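PDB 4NQ3: cyanuric acid amidohydrolase, which catalyses the hydrolytic opening of the s-triazine ring of cyanuric acid, giving carboxybiuret that decarboxylates to biuret, in the breakdown of herbicides such as atrazine. Local coordinates for the interface of chains A and B. Residues are numbered along the deposited sequence; one frame, centred on the assembly and turned at random. Chains: chain A/B, Cyanuric acid amidohydrolase.

Contact 1: the interface of chains A and B. Residues chain A 11-13, 42, 87-88; chain B 298, 300.
The backbone carbonyl oxygen of A:Thr11 is gripped by two nitrogens of one guanidinium, that of B:Arg298, which comes side-on. NE lies in the carbonyl plane on a lone pair, 3.1 Å from A:Thr11 O. NH2 reaches the same oxygen from above the carbonyl plane, and A:Thr11 O itself stays close to the guanidinium plane. The other end of the group meets the carboxylate of A:Glu42 in a salt bridge, B:Arg298 NH1 to A:Glu42 OE1 at 2.8 Å. This meeting is not a flat, parallel pairing: the two planes stand 75° apart, and NH1 comes to OE1 from above the carboxylate. B:Arg298 NH2 lies over the carboxylate, near both OE1 and OE2 of A:Glu42, though the detail there is doubtful. Partners at its edge thus fix the rotation of the group, while its faces are flanked by A:Pro88 CG on one and the A:Ala12 carbonyl oxygen on the other. The arginine chain runs out from the strand 297-298 and bends at chi3 (140°), which turns the guanidinium into this slot. Back at its root, A:Ser87 OG donates to B:Arg298 O over 2.9 Å, in the carbonyl plane; with OG anti to the serine nitrogen (chi1 176°), the hydroxyl points over to chain B. On the chain B side, two residues on, the methyl CG2 of B:Thr300 packs on A:Pro88 CG at 3.7 Å and also touches A:Glu42 CG, the two side chains crossing at a slant. The site is a polar clasp between subunits of the homotetramer: one arginine of chain B is plugged into a pocket formed by three loops of chain A, tying the two copies together.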
loop_
_atom_site.group_PDB
_atom_site.type_symbol
_atom_site.label_atom_id
_atom_site.label_comp_id
_atom_site.label_asym_id
_atom_site.label_seq_id
_atom_site.Cartn_x
_atom_site.Cartn_y
_atom_site.Cartn_z
ATOM N N THR A 11 18.131 5.869 15.726
ATOM C CA THR A 11 18.580 6.128 14.352
ATOM C C THR A 11 17.533 6.985 13.632
ATOM O O THR A 11 16.323 6.758 13.773
ATOM C CB THR A 11 18.771 4.831 13.553
ATOM O OG1 THR A 11 17.486 4.215 13.393
ATOM C CG2 THR A 11 19.698 3.842 14.278
ATOM N N ALA A 12 17.975 7.937 12.827
ATOM C CA ALA A 12 17.029 8.811 12.147
ATOM C C ALA A 12 16.722 8.315 10.751
ATOM O O ALA A 12 15.868 8.867 10.067
ATOM C CB ALA A 12 17.573 10.221 12.088
ATOM N N SER A 13 17.365 7.217 10.375
ATOM C CA SER A 13 17.542 6.826 8.992
ATOM C C SER A 13 18.129 5.423 9.041
ATOM O O SER A 13 18.813 5.080 10.014
ATOM C CB SER A 13 18.501 7.799 8.308
ATOM O OG SER A 13 18.476 7.667 6.906
ATOM N N GLU A 42 13.147 1.242 8.913
ATOM C CA GLU A 42 11.878 1.825 8.427
ATOM C C GLU A 42 11.249 1.206 7.188
ATOM O O GLU A 42 10.258 1.740 6.696
ATOM C CB GLU A 42 12.072 3.307 8.096
ATOM C CG GLU A 42 12.316 4.181 9.277
ATOM C CD GLU A 42 13.358 5.254 9.003
ATOM O OE1 GLU A 42 12.969 6.446 8.778
ATOM O OE2 GLU A 42 14.567 4.892 9.042
ATOM N N SER A 87 9.392 2.560 17.120
ATOM C CA SER A 87 10.492 3.501 16.891
ATOM C C SER A 87 11.793 2.842 16.393
ATOM O O SER A 87 12.384 2.003 17.074
ATOM C CB SER A 87 10.750 4.260 18.190
ATOM O OG SER A 87 11.850 5.129 18.083
ATOM N N PRO A 88 12.262 3.246 15.205
ATOM C CA PRO A 88 13.482 2.672 14.627
ATOM C C PRO A 88 14.718 2.830 15.504
ATOM O O PRO A 88 15.024 3.940 15.960
ATOM C CB PRO A 88 13.644 3.452 13.321
ATOM C CG PRO A 88 12.268 3.908 12.996
ATOM C CD PRO A 88 11.618 4.200 14.296
ATOM N N ARG B 298 11.175 8.858 18.183
ATOM C CA ARG B 298 10.628 9.181 16.873
ATOM C C ARG B 298 9.749 8.038 16.364
ATOM O O ARG B 298 10.010 6.869 16.661
ATOM C CB ARG B 298 11.747 9.491 15.892
ATOM C CG ARG B 298 11.855 8.543 14.734
ATOM C CD ARG B 298 12.785 9.117 13.660
ATOM N NE ARG B 298 13.598 8.045 13.115
ATOM C CZ ARG B 298 13.389 7.460 11.939
ATOM N NH1 ARG B 298 12.404 7.877 11.147
ATOM N NH2 ARG B 298 14.187 6.464 11.552
ATOM N N THR B 300 7.270 6.816 12.679
ATOM C CA THR B 300 7.421 6.995 11.235
ATOM C C THR B 300 6.136 7.257 10.465
ATOM O O THR B 300 6.170 7.279 9.236
ATOM C CB THR B 300 8.100 5.773 10.598
ATOM O OG1 THR B 300 7.212 4.657 10.635
ATOM C CG2 THR B 300 9.356 5.430 11.357
#

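Contact 2: the interface of chains A and B. Residues chain A 300-301, 304, 307, 312, 315-316; chain B 82-84, 311, 315.
B:Gly84 N donates to A:His312 ND1 across 3.1 Å, a direct polar link between the chains, with the amide tilted 22° from the imidazole plane. A:Thr300 OG1 makes a weak bond to B:Thr82 O, and water 1 reinforces it by joining the backbone N and OG1 of A:Thr300 to the carbonyl oxygens of B:Thr82 and B:Gly84; its distance to B:Gly84 O is 2.9 Å. Apolar contacts fill in around this polar strip. A:Ile307 sends its CD1 methyl over the centre of one face of the B:Arg311 guanidinium, 3.4 Å from CZ, the two side chains arriving from opposite directions. A:Phe316 lays CB and its ring against B:Gly84 CA, and the methyls A:Ala315 CB and B:Ala315 CB meet at 3.7 Å.

In the second shell, A:Asp304 steadies the histidine: A:His312 NE2 donates to A:Asp304 OD2 at 3.0 Å, near the ring plane but from above the carboxylate. With CG beside its backbone N (chi1 -76°), the imidazole swings off the helix to bridge A:Asp304 and the chain B loop. With NE2 donating to the carboxylate, ND1 would accept from the glycine amide, which suggests the NE2-H tautomer. A:Ile307 CG2 lies against one face of that ring, toward the rim. The same A:Asp304 OD2 stands 3.8 Å from B:Arg311 NH2, a long salt bridge. B:Arg311 also lies beside B:Glu83 of its own chain.

The patch is built on helix 309-325 of both chains: B:Ala315 faces A:Ala315 and A:Phe316 on the partner helix, while B:Arg311 reaches the chain A loop that holds A:Asp304 and A:Ile307. The 82-84 loop of chain B and the 300-307 stretch of chain A flank it.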
loop_
_atom_site.group_PDB
_atom_site.type_symbol
_atom_site.label_atom_id
_atom_site.label_comp_id
_atom_site.label_asym_id
_atom_site.label_seq_id
_atom_site.Cartn_x
_atom_site.Cartn_y
_atom_site.Cartn_z
ATOM N N THR A 300 -8.899 -9.162 10.061
ATOM C CA THR A 300 -8.842 -9.060 8.610
ATOM C C THR A 300 -7.422 -9.102 8.052
ATOM O O THR A 300 -7.206 -8.729 6.896
ATOM C CB THR A 300 -9.491 -7.756 8.123
ATOM O OG1 THR A 300 -8.684 -6.652 8.542
ATOM C CG2 THR A 300 -10.907 -7.592 8.682
HETATM N N MSE A 301 -6.462 -9.555 8.861
HETATM C CA MSE A 301 -5.041 -9.462 8.506
HETATM C C MSE A 301 -4.645 -10.375 7.355
HETATM O O MSE A 301 -3.739 -10.044 6.577
HETATM C CB MSE A 301 -4.167 -9.769 9.716
HETATM C CG MSE A 301 -4.268 -8.734 10.795
HETATM SE SE MSE A 301 -3.088 -9.109 12.277
HETATM C CE MSE A 301 -4.083 -10.507 13.204
ATOM N N ASP A 304 -6.162 -8.991 3.397
ATOM C CA ASP A 304 -5.922 -7.612 2.960
ATOM C C ASP A 304 -4.859 -7.523 1.880
ATOM O O ASP A 304 -3.671 -7.735 2.148
ATOM C CB ASP A 304 -5.521 -6.761 4.176
ATOM C CG ASP A 304 -5.522 -5.258 3.893
ATOM O OD1 ASP A 304 -5.432 -4.856 2.705
ATOM O OD2 ASP A 304 -5.591 -4.479 4.882
ATOM N N ILE A 307 -2.333 -4.064 2.565
ATOM C CA ILE A 307 -1.324 -4.204 3.605
ATOM C C ILE A 307 -1.065 -5.689 3.927
ATOM O O ILE A 307 -1.982 -6.443 4.306
ATOM C CB ILE A 307 -1.743 -3.447 4.886
ATOM C CG1 ILE A 307 -1.960 -1.966 4.571
ATOM C CG2 ILE A 307 -0.725 -3.665 6.015
ATOM C CD1 ILE A 307 -2.499 -1.146 5.741
ATOM N N HIS A 312 0.422 -5.724 9.518
ATOM C CA HIS A 312 -0.641 -5.574 10.520
ATOM C C HIS A 312 -0.169 -6.080 11.879
ATOM O O HIS A 312 -0.114 -5.323 12.841
ATOM C CB HIS A 312 -1.911 -6.349 10.123
ATOM C CG HIS A 312 -2.727 -5.693 9.049
ATOM N ND1 HIS A 312 -3.531 -4.596 9.284
ATOM C CD2 HIS A 312 -2.880 -5.997 7.737
ATOM C CE1 HIS A 312 -4.123 -4.237 8.159
ATOM N NE2 HIS A 312 -3.747 -5.073 7.206
ATOM N N ALA A 315 2.351 -3.797 13.793
ATOM C CA ALA A 315 1.700 -2.594 14.325
ATOM C C ALA A 315 0.826 -2.929 15.537
ATOM O O ALA A 315 0.871 -2.243 16.553
ATOM C CB ALA A 315 0.869 -1.904 13.249
ATOM N N PHE A 316 0.043 -3.997 15.433
ATOM C CA PHE A 316 -0.903 -4.345 16.479
ATOM C C PHE A 316 -0.207 -4.788 17.751
ATOM O O PHE A 316 -0.444 -4.226 18.823
ATOM C CB PHE A 316 -1.837 -5.445 16.005
ATOM C CG PHE A 316 -3.055 -5.597 16.847
ATOM C CD1 PHE A 316 -4.011 -4.574 16.902
ATOM C CD2 PHE A 316 -3.268 -6.769 17.582
ATOM C CE1 PHE A 316 -5.156 -4.713 17.682
ATOM C CE2 PHE A 316 -4.426 -6.925 18.376
ATOM C CZ PHE A 316 -5.365 -5.897 18.423
ATOM N N THR B 82 -10.017 -1.203 9.637
ATOM C CA THR B 82 -9.884 -2.158 10.732
ATOM C C THR B 82 -8.551 -2.881 10.657
ATOM O O THR B 82 -8.489 -4.054 10.301
ATOM C CB THR B 82 -11.015 -3.188 10.743
ATOM O OG1 THR B 82 -10.889 -4.039 9.601
ATOM C CG2 THR B 82 -12.342 -2.492 10.703
ATOM N N GLU B 83 -7.492 -2.153 11.005
ATOM C CA GLU B 83 -6.122 -2.631 10.903
ATOM C C GLU B 83 -5.780 -3.469 12.116
ATOM O O GLU B 83 -6.599 -3.583 13.020
ATOM C CB GLU B 83 -5.165 -1.454 10.772
ATOM C CG GLU B 83 -5.366 -0.694 9.475
ATOM C CD GLU B 83 -6.516 0.304 9.530
ATOM O OE1 GLU B 83 -7.108 0.494 10.613
ATOM O OE2 GLU B 83 -6.846 0.889 8.477
ATOM N N GLY B 84 -4.602 -4.086 12.121
ATOM C CA GLY B 84 -4.207 -4.925 13.235
ATOM C C GLY B 84 -5.235 -6.018 13.471
ATOM O O GLY B 84 -5.763 -6.597 12.530
ATOM N N ARG B 311 -4.192 4.942 9.220
ATOM C CA ARG B 311 -4.144 3.473 9.228
ATOM C C ARG B 311 -3.137 2.970 10.286
ATOM O O ARG B 311 -3.417 2.014 11.008
ATOM C CB ARG B 311 -3.786 2.916 7.845
ATOM C CG ARG B 311 -4.882 2.929 6.802
ATOM C CD ARG B 311 -4.310 2.622 5.414
ATOM N NE ARG B 311 -4.722 1.365 4.740
ATOM C CZ ARG B 311 -5.469 0.372 5.243
ATOM N NH1 ARG B 311 -5.938 0.403 6.483
ATOM N NH2 ARG B 311 -5.748 -0.686 4.486
ATOM N N ALA B 315 -4.258 0.925 13.971
ATOM C CA ALA B 315 -3.604 -0.334 14.267
ATOM C C ALA B 315 -2.909 -0.257 15.610
ATOM O O ALA B 315 -3.117 -1.101 16.449
ATOM C CB ALA B 315 -2.606 -0.680 13.183
HETATM O O HOH W 1 -8.430 -6.777 11.451
#

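Contact 1 and contact 2 lie about 20 Å apart, between the centres of their C-alpha atoms, within one two-fold symmetric interface. Residue 300 serves in both, as B:Thr300 in contact 1 and A:Thr300 in contact 2, and the 82-88 stretch lends residues to each. The same two stretches meet near both contacts, with roles swapped between the chains, while the paired helices of contact 2 meet near the two-fold axis, at residue 315. The centre of contact 1 lies about 16 Å from A:Ser226, the nucleophile, and that of contact 2 about 19 Å, so both appear to serve tetramer assembly rather than catalysis.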